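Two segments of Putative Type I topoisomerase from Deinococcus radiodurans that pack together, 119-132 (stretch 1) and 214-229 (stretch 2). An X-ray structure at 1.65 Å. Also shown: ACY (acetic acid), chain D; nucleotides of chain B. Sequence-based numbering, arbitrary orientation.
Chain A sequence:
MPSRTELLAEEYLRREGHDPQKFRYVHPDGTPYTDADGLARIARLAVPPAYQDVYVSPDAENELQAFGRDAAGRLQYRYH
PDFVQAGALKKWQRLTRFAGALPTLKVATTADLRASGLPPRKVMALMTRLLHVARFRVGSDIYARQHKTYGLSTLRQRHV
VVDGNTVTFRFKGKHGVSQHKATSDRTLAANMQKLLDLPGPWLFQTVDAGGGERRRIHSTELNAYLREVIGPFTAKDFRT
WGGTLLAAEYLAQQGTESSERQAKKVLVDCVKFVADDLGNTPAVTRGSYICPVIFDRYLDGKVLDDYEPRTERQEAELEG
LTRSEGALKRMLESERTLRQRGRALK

Stretch 1, residues 119-132: PPRKVMALMTRLLH
Stretch 2, residues 214-229: RRRIHSTELNAYLREV

Two helices cross almost at right angles and pack through an apolar core of knobs in holes, with a salt bridge at one margin. Stretch 1 is helical from Pro 120 to His 132, with Pro 119 at the N-cap position. Stretch 2 begins as a strand, 214-216, passes through Ile 217 (phi/psi -91/115), has His 218 (-95/166) at the N-cap position and is helical from Ser 219 onward. Most helical phi/psi values lie near -63/-42; Val 229 departs at -90/-22. Both helices continue beyond residues 132 and 229. Their axes approach to 10.1 Å, with a signed crossing angle of -79°. Nearest CA pairs set the register: Pro 120 CA to Ile 217 CA is 7.4 Å and Met 124 CA to Leu 222 CA is 6.1 Å. Thr 128 CA pairs with Leu 226 CA further along. The contact buries 755 Å², both sides summed.

Tyr 225 and Met 124 lose the most area. Tyr 225 (chi1 t, chi2 80°) points toward stretch 1 and sits among Arg 121, Met 124, Ala 125 and Thr 128. Met 124 (m, t, m) places its CB over one ring face, 3.9 Å from the centroid of the Tyr 225 ring, a CH-pi contact. Its SD is 3.7 Å from Tyr 225 CB. The small Ala 125 leaves room for the phenol: its CB is 3.5 Å from Tyr 225 OH, which is hydrogen-bonded elsewhere in the structure. Thr 128 (m) meets the ring edge, OG1 to Tyr 225 CE2 3.4 Å. That hydroxyl donates to Met 124 O, with Thr 128 OG1 to Met 124 O at 2.9 Å, so it is satisfied within its own helix while facing apolar neighbours.

Leu 222 (t, p) is the second knob, among Met 124, Met 127, Thr 128 and Leu 131. Its CB points sideways, but the branched end reaches in. Leu 222 CD1 is 4.0 Å from Met 124 CB, and CD2 is 3.9 Å from Met 127 CE. Met 127 (m, t, p) also brings SD to 3.7 Å from Ile 217 CG2. Further along, Leu 131 (m, t) packs CD1 against Leu 226 CD1 at 3.7 Å; Leu 226 is m, t.

Ile 217 (m, m) fills the start of the interface from the loop. Its CG2 lies 3.7 Å from Met 124 CG, its CG1 3.9 Å from Val 123 CG1, and its CD1 4.4 Å from Pro 120 CB. Val 123 is t.

The charged link is Arg 121 (m, t, p, chi4 89°) with Glu 228 (t, t, chi3 -21°). Arg 121 NH1 donates to Glu 228 OE1 at 2.9 Å and Arg 121 NH2 to Glu 228 OE2 at 3.1 Å. Tyr 225 CE1 lies over one face of this guanidinium. The long arginine starts sideways, and its end comes nearer to stretch 2.

Within stretch 2, Arg 215 (p, t, t, chi4 79°) pairs with Glu 221 (t, t, chi3 4°): Arg 215 NH1 to Glu 221 OE1 2.8 Å, Arg 215 NH2 to Glu 221 OE2 3.0 Å. Pro 120 borders this pair, its CG 3.5 Å from Arg 215 NH2.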

# COMPACT_ATOMS: atom_id res chain seq x y z
N PRO A 119 -5.03 -13.70 -15.29
CA PRO A 119 -5.08 -12.54 -16.19
C PRO A 119 -4.36 -11.34 -15.59
O PRO A 119 -4.06 -11.34 -14.39
CB PRO A 119 -6.57 -12.25 -16.31
CG PRO A 119 -7.13 -12.71 -14.97
CD PRO A 119 -6.34 -13.96 -14.66
N PRO A 120 -4.07 -10.32 -16.40
CA PRO A 120 -3.23 -9.21 -15.95
C PRO A 120 -3.69 -8.53 -14.65
O PRO A 120 -2.87 -8.34 -13.75
CB PRO A 120 -3.28 -8.24 -17.13
CG PRO A 120 -3.48 -9.13 -18.29
CD PRO A 120 -4.44 -10.15 -17.82
N ARG A 121 -4.98 -8.20 -14.56
CA ARG A 121 -5.47 -7.49 -13.38
C ARG A 121 -5.43 -8.38 -12.13
O ARG A 121 -5.28 -7.86 -11.03
CB ARG A 121 -6.88 -6.96 -13.61
CG ARG A 121 -6.91 -5.87 -14.66
CD ARG A 121 -8.33 -5.37 -14.90
NE ARG A 121 -8.87 -4.68 -13.74
CZ ARG A 121 -8.75 -3.38 -13.46
NH1 ARG A 121 -8.13 -2.54 -14.28
NH2 ARG A 121 -9.29 -2.92 -12.35
N LYS A 122 -5.57 -9.69 -12.29
CA LYS A 122 -5.46 -10.58 -11.12
C LYS A 122 -4.01 -10.63 -10.59
O LYS A 122 -3.75 -10.52 -9.36
CB LYS A 122 -5.97 -11.98 -11.44
CG LYS A 122 -5.80 -12.95 -10.28
CD LYS A 122 -6.71 -14.15 -10.33
CE LYS A 122 -6.62 -14.96 -9.04
NZ LYS A 122 -7.70 -15.99 -8.95
N VAL A 123 -3.05 -10.75 -11.50
CA VAL A 123 -1.63 -10.76 -11.11
C VAL A 123 -1.26 -9.40 -10.49
O VAL A 123 -0.57 -9.35 -9.46
CB VAL A 123 -0.68 -11.14 -12.25
CG1 VAL A 123 0.76 -11.19 -11.77
CG2 VAL A 123 -1.06 -12.52 -12.81
N MET A 124 -1.75 -8.30 -11.07
CA MET A 124 -1.51 -6.97 -10.49
C MET A 124 -2.20 -6.77 -9.14
O MET A 124 -1.63 -6.12 -8.27
CB MET A 124 -1.87 -5.87 -11.48
CG MET A 124 -0.89 -5.86 -12.61
SD MET A 124 -1.07 -4.53 -13.82
CE MET A 124 -2.69 -4.84 -14.47
N ALA A 125 -3.38 -7.34 -8.97
CA ALA A 125 -4.04 -7.31 -7.66
C ALA A 125 -3.22 -8.07 -6.61
O ALA A 125 -3.12 -7.63 -5.45
CB ALA A 125 -5.47 -7.88 -7.76
N LEU A 126 -2.65 -9.21 -7.00
CA LEU A 126 -1.78 -9.99 -6.09
C LEU A 126 -0.54 -9.17 -5.71
O LEU A 126 -0.12 -9.11 -4.54
CB LEU A 126 -1.36 -11.30 -6.76
CG LEU A 126 -2.45 -12.36 -6.97
CD1 LEU A 126 -2.00 -13.44 -7.95
CD2 LEU A 126 -2.78 -13.00 -5.60
N MET A 127 0.04 -8.51 -6.71
CA MET A 127 1.22 -7.66 -6.47
C MET A 127 0.89 -6.48 -5.56
O MET A 127 1.69 -6.14 -4.71
CB MET A 127 1.81 -7.18 -7.80
CG MET A 127 2.42 -8.31 -8.62
SD MET A 127 2.76 -7.81 -10.33
CE MET A 127 4.41 -7.15 -10.12
N THR A 128 -0.29 -5.90 -5.74
CA THR A 128 -0.75 -4.77 -4.93
C THR A 128 -0.97 -5.24 -3.49
O THR A 128 -0.62 -4.55 -2.54
CB THR A 128 -2.02 -4.13 -5.49
OG1 THR A 128 -1.76 -3.65 -6.81
CG2 THR A 128 -2.44 -2.94 -4.63
N ARG A 129 -1.53 -6.43 -3.33
CA ARG A 129 -1.66 -6.99 -1.97
C ARG A 129 -0.28 -7.15 -1.34
O ARG A 129 -0.09 -6.84 -0.17
CB ARG A 129 -2.44 -8.31 -1.95
CG ARG A 129 -2.62 -8.86 -0.53
CD ARG A 129 -3.60 -10.00 -0.52
NE ARG A 129 -4.95 -9.49 -0.76
CZ ARG A 129 -6.04 -10.25 -0.84
NH1 ARG A 129 -5.98 -11.55 -0.63
NH2 ARG A 129 -7.20 -9.67 -1.07
N LEU A 130 0.69 -7.63 -2.09
CA LEU A 130 2.06 -7.76 -1.55
C LEU A 130 2.70 -6.40 -1.14
O LEU A 130 3.37 -6.33 -0.12
CB LEU A 130 2.96 -8.50 -2.52
CG LEU A 130 2.63 -10.00 -2.63
CD1 LEU A 130 3.28 -10.62 -3.86
CD2 LEU A 130 3.08 -10.70 -1.34
N LEU A 131 2.46 -5.36 -1.93
CA LEU A 131 2.90 -4.00 -1.55
C LEU A 131 2.28 -3.57 -0.23
O LEU A 131 2.94 -3.00 0.64
CB LEU A 131 2.52 -2.98 -2.63
CG LEU A 131 3.15 -3.04 -4.01
CD1 LEU A 131 2.48 -2.08 -5.00
CD2 LEU A 131 4.67 -2.81 -3.93
N HIS A 132 0.98 -3.86 -0.08
CA HIS A 132 0.23 -3.46 1.08
C HIS A 132 0.67 -4.21 2.33
O HIS A 132 0.97 -3.58 3.35
CB HIS A 132 -1.25 -3.71 0.80
CG HIS A 132 -2.17 -3.32 1.93
ND1 HIS A 132 -3.42 -3.88 2.06
CD2 HIS A 132 -2.04 -2.44 2.95
CE1 HIS A 132 -4.03 -3.35 3.11
NE2 HIS A 132 -3.21 -2.48 3.67
N ARG A 214 1.89 -15.92 -22.80
CA ARG A 214 2.48 -15.62 -21.49
C ARG A 214 3.41 -14.41 -21.57
O ARG A 214 4.19 -14.29 -22.51
CB ARG A 214 3.27 -16.83 -21.01
CG ARG A 214 3.94 -16.69 -19.64
CD ARG A 214 4.40 -18.05 -19.08
NE ARG A 214 5.19 -18.84 -20.04
CZ ARG A 214 6.47 -18.63 -20.33
NH1 ARG A 214 7.16 -17.65 -19.77
NH2 ARG A 214 7.08 -19.42 -21.21
N ARG A 215 3.33 -13.51 -20.59
CA ARG A 215 4.24 -12.36 -20.50
C ARG A 215 4.41 -11.91 -19.05
O ARG A 215 3.62 -12.30 -18.18
CB ARG A 215 3.73 -11.19 -21.34
CG ARG A 215 2.37 -10.63 -20.92
CD ARG A 215 1.92 -9.45 -21.78
NE ARG A 215 0.64 -8.91 -21.31
CZ ARG A 215 0.50 -8.10 -20.26
NH1 ARG A 215 1.56 -7.72 -19.56
NH2 ARG A 215 -0.70 -7.66 -19.92
N ARG A 216 5.41 -11.07 -18.81
CA ARG A 216 5.64 -10.51 -17.48
C ARG A 216 4.75 -9.30 -17.21
O ARG A 216 4.36 -8.58 -18.13
CB ARG A 216 7.08 -10.02 -17.35
CG ARG A 216 8.11 -11.10 -17.19
CD ARG A 216 9.49 -10.47 -17.11
NE ARG A 216 9.55 -9.52 -16.00
CZ ARG A 216 10.44 -8.54 -15.89
NH1 ARG A 216 11.40 -8.36 -16.79
NH2 ARG A 216 10.37 -7.73 -14.84
N ILE A 217 4.46 -9.07 -15.93
CA ILE A 217 3.97 -7.78 -15.49
C ILE A 217 5.18 -6.93 -15.09
O ILE A 217 5.90 -7.27 -14.14
CB ILE A 217 3.03 -7.88 -14.27
CG1 ILE A 217 1.83 -8.78 -14.58
CG2 ILE A 217 2.59 -6.49 -13.82
CD1 ILE A 217 0.94 -8.29 -15.73
N HIS A 218 5.41 -5.84 -15.81
CA HIS A 218 6.50 -4.92 -15.53
C HIS A 218 6.03 -3.76 -14.67
O HIS A 218 4.83 -3.52 -14.52
CB HIS A 218 7.07 -4.36 -16.85
CG HIS A 218 7.62 -5.42 -17.77
ND1 HIS A 218 8.96 -5.74 -17.82
CD2 HIS A 218 7.01 -6.20 -18.69
CE1 HIS A 218 9.15 -6.68 -18.73
NE2 HIS A 218 7.98 -6.98 -19.27
N SER A 219 6.97 -3.01 -14.11
CA SER A 219 6.67 -1.87 -13.25
C SER A 219 5.72 -0.84 -13.88
O SER A 219 4.81 -0.35 -13.22
CB SER A 219 7.96 -1.19 -12.77
OG SER A 219 8.70 -0.64 -13.86
N THR A 220 5.90 -0.50 -15.15
CA THR A 220 5.04 0.51 -15.78
C THR A 220 3.56 0.11 -15.75
O THR A 220 2.70 0.92 -15.39
CB THR A 220 5.47 0.80 -17.22
OG1 THR A 220 6.85 1.18 -17.21
CG2 THR A 220 4.61 1.93 -17.83
N GLU A 221 3.28 -1.14 -16.08
CA GLU A 221 1.93 -1.67 -16.08
C GLU A 221 1.34 -1.69 -14.65
O GLU A 221 0.20 -1.27 -14.45
CB GLU A 221 1.89 -3.07 -16.70
CG GLU A 221 0.50 -3.53 -17.01
CD GLU A 221 0.44 -4.89 -17.65
OE1 GLU A 221 1.49 -5.53 -17.80
OE2 GLU A 221 -0.69 -5.31 -18.00
N LEU A 222 2.12 -2.13 -13.68
CA LEU A 222 1.66 -2.14 -12.29
C LEU A 222 1.40 -0.73 -11.79
O LEU A 222 0.41 -0.47 -11.13
CB LEU A 222 2.64 -2.85 -11.35
CG LEU A 222 2.24 -2.88 -9.87
CD1 LEU A 222 0.87 -3.53 -9.66
CD2 LEU A 222 3.31 -3.61 -9.04
N ASN A 223 2.31 0.19 -12.11
CA ASN A 223 2.10 1.57 -11.68
C ASN A 223 0.83 2.19 -12.28
O ASN A 223 0.18 2.99 -11.62
CB ASN A 223 3.34 2.44 -11.96
CG ASN A 223 4.49 2.14 -10.99
OD1 ASN A 223 4.27 1.81 -9.82
ND2 ASN A 223 5.72 2.28 -11.47
N ALA A 224 0.47 1.81 -13.51
CA ALA A 224 -0.80 2.26 -14.11
C ALA A 224 -2.03 1.70 -13.39
O ALA A 224 -3.03 2.40 -13.21
CB ALA A 224 -0.85 1.88 -15.60
N TYR A 225 -1.95 0.44 -12.97
CA TYR A 225 -2.99 -0.20 -12.19
C TYR A 225 -3.17 0.53 -10.86
O TYR A 225 -4.30 0.83 -10.46
CB TYR A 225 -2.63 -1.67 -11.97
CG TYR A 225 -3.63 -2.48 -11.16
CD1 TYR A 225 -4.78 -2.97 -11.75
CD2 TYR A 225 -3.42 -2.74 -9.81
CE1 TYR A 225 -5.70 -3.71 -11.04
CE2 TYR A 225 -4.33 -3.48 -9.08
CZ TYR A 225 -5.47 -3.97 -9.70
OH TYR A 225 -6.41 -4.70 -9.00
N LEU A 226 -2.06 0.82 -10.19
CA LEU A 226 -2.08 1.57 -8.93
C LEU A 226 -2.69 2.97 -9.12
O LEU A 226 -3.51 3.41 -8.32
CB LEU A 226 -0.69 1.69 -8.32
CG LEU A 226 -0.06 0.38 -7.82
CD1 LEU A 226 1.34 0.61 -7.28
CD2 LEU A 226 -0.97 -0.25 -6.76
N ARG A 227 -2.34 3.66 -10.21
CA ARG A 227 -2.97 4.95 -10.49
C ARG A 227 -4.50 4.82 -10.51
O ARG A 227 -5.20 5.65 -9.93
CB ARG A 227 -2.47 5.55 -11.80
CG ARG A 227 -1.07 6.13 -11.70
CD ARG A 227 -0.78 7.15 -12.80
NE ARG A 227 -0.97 6.61 -14.15
CZ ARG A 227 -0.13 5.77 -14.77
NH1 ARG A 227 0.98 5.36 -14.19
NH2 ARG A 227 -0.41 5.35 -16.00
N GLU A 228 -5.00 3.76 -11.14
CA GLU A 228 -6.43 3.50 -11.17
C GLU A 228 -7.01 3.26 -9.78
O GLU A 228 -8.02 3.87 -9.44
CB GLU A 228 -6.78 2.30 -12.06
CG GLU A 228 -8.27 1.99 -12.03
CD GLU A 228 -8.65 0.71 -12.73
OE1 GLU A 228 -7.86 0.24 -13.57
OE2 GLU A 228 -9.73 0.15 -12.44
N VAL A 229 -6.38 2.39 -8.99
CA VAL A 229 -7.01 1.91 -7.76
C VAL A 229 -6.71 2.75 -6.52
O VAL A 229 -7.47 2.69 -5.56
CB VAL A 229 -6.73 0.42 -7.47
CG1 VAL A 229 -7.27 -0.46 -8.62
CG2 VAL A 229 -5.24 0.17 -7.24
C ACY D . -4.80 -5.79 -0.66
O ACY D . -5.40 -6.74 -1.21
OXT ACY D . -4.33 -5.88 0.50
CH3 ACY D . -4.67 -4.50 -1.40
P DC B 10 -9.86 -12.28 -1.16
OP1 DC B 10 -9.93 -10.82 -1.23
OP2 DC B 10 -8.57 -12.89 -0.78
O5' DC B 10 -10.93 -12.74 -0.06
C5' DC B 10 -12.27 -12.24 -0.15
C4' DC B 10 -13.15 -12.97 0.83
O4' DC B 10 -13.28 -14.37 0.43
C3' DC B 10 -12.63 -13.01 2.27
O3' DC B 10 -13.70 -12.88 3.18
C2' DC B 10 -12.03 -14.39 2.40
C1' DC B 10 -13.05 -15.16 1.59
N1 DC B 10 -12.64 -16.51 1.16
C2 DC B 10 -13.65 -17.45 0.93
O2 DC B 10 -14.85 -17.12 1.10
N3 DC B 10 -13.31 -18.69 0.54
C4 DC B 10 -12.03 -19.02 0.38
N4 DC B 10 -11.76 -20.26 -0.01
C5 DC B 10 -10.98 -18.08 0.60
C6 DC B 10 -11.33 -16.85 0.99
P DG B 9 -8.67 -17.58 -5.51
OP1 DG B 9 -7.65 -17.11 -6.51
OP2 DG B 9 -8.33 -18.66 -4.57
O5' DG B 9 -9.20 -16.35 -4.64
C5' DG B 9 -9.63 -15.16 -5.25
C4' DG B 9 -10.59 -14.40 -4.35
O4' DG B 9 -11.83 -15.11 -4.11
C3' DG B 9 -10.05 -14.17 -2.94
O3' DG B 9 -10.42 -12.87 -2.53
C2' DG B 9 -10.63 -15.33 -2.11
C1' DG B 9 -11.99 -15.49 -2.72
N9 DG B 9 -12.55 -16.83 -2.82
C8 DG B 9 -11.90 -17.95 -3.21
N7 DG B 9 -12.65 -19.02 -3.31
C5 DG B 9 -13.90 -18.55 -2.97
C6 DG B 9 -15.13 -19.24 -2.90
O6 DG B 9 -15.39 -20.42 -3.14
N1 DG B 9 -16.14 -18.39 -2.51
C2 DG B 9 -16.00 -17.05 -2.22
N2 DG B 9 -17.10 -16.37 -1.86
N3 DG B 9 -14.86 -16.40 -2.32
C4 DG B 9 -13.86 -17.22 -2.65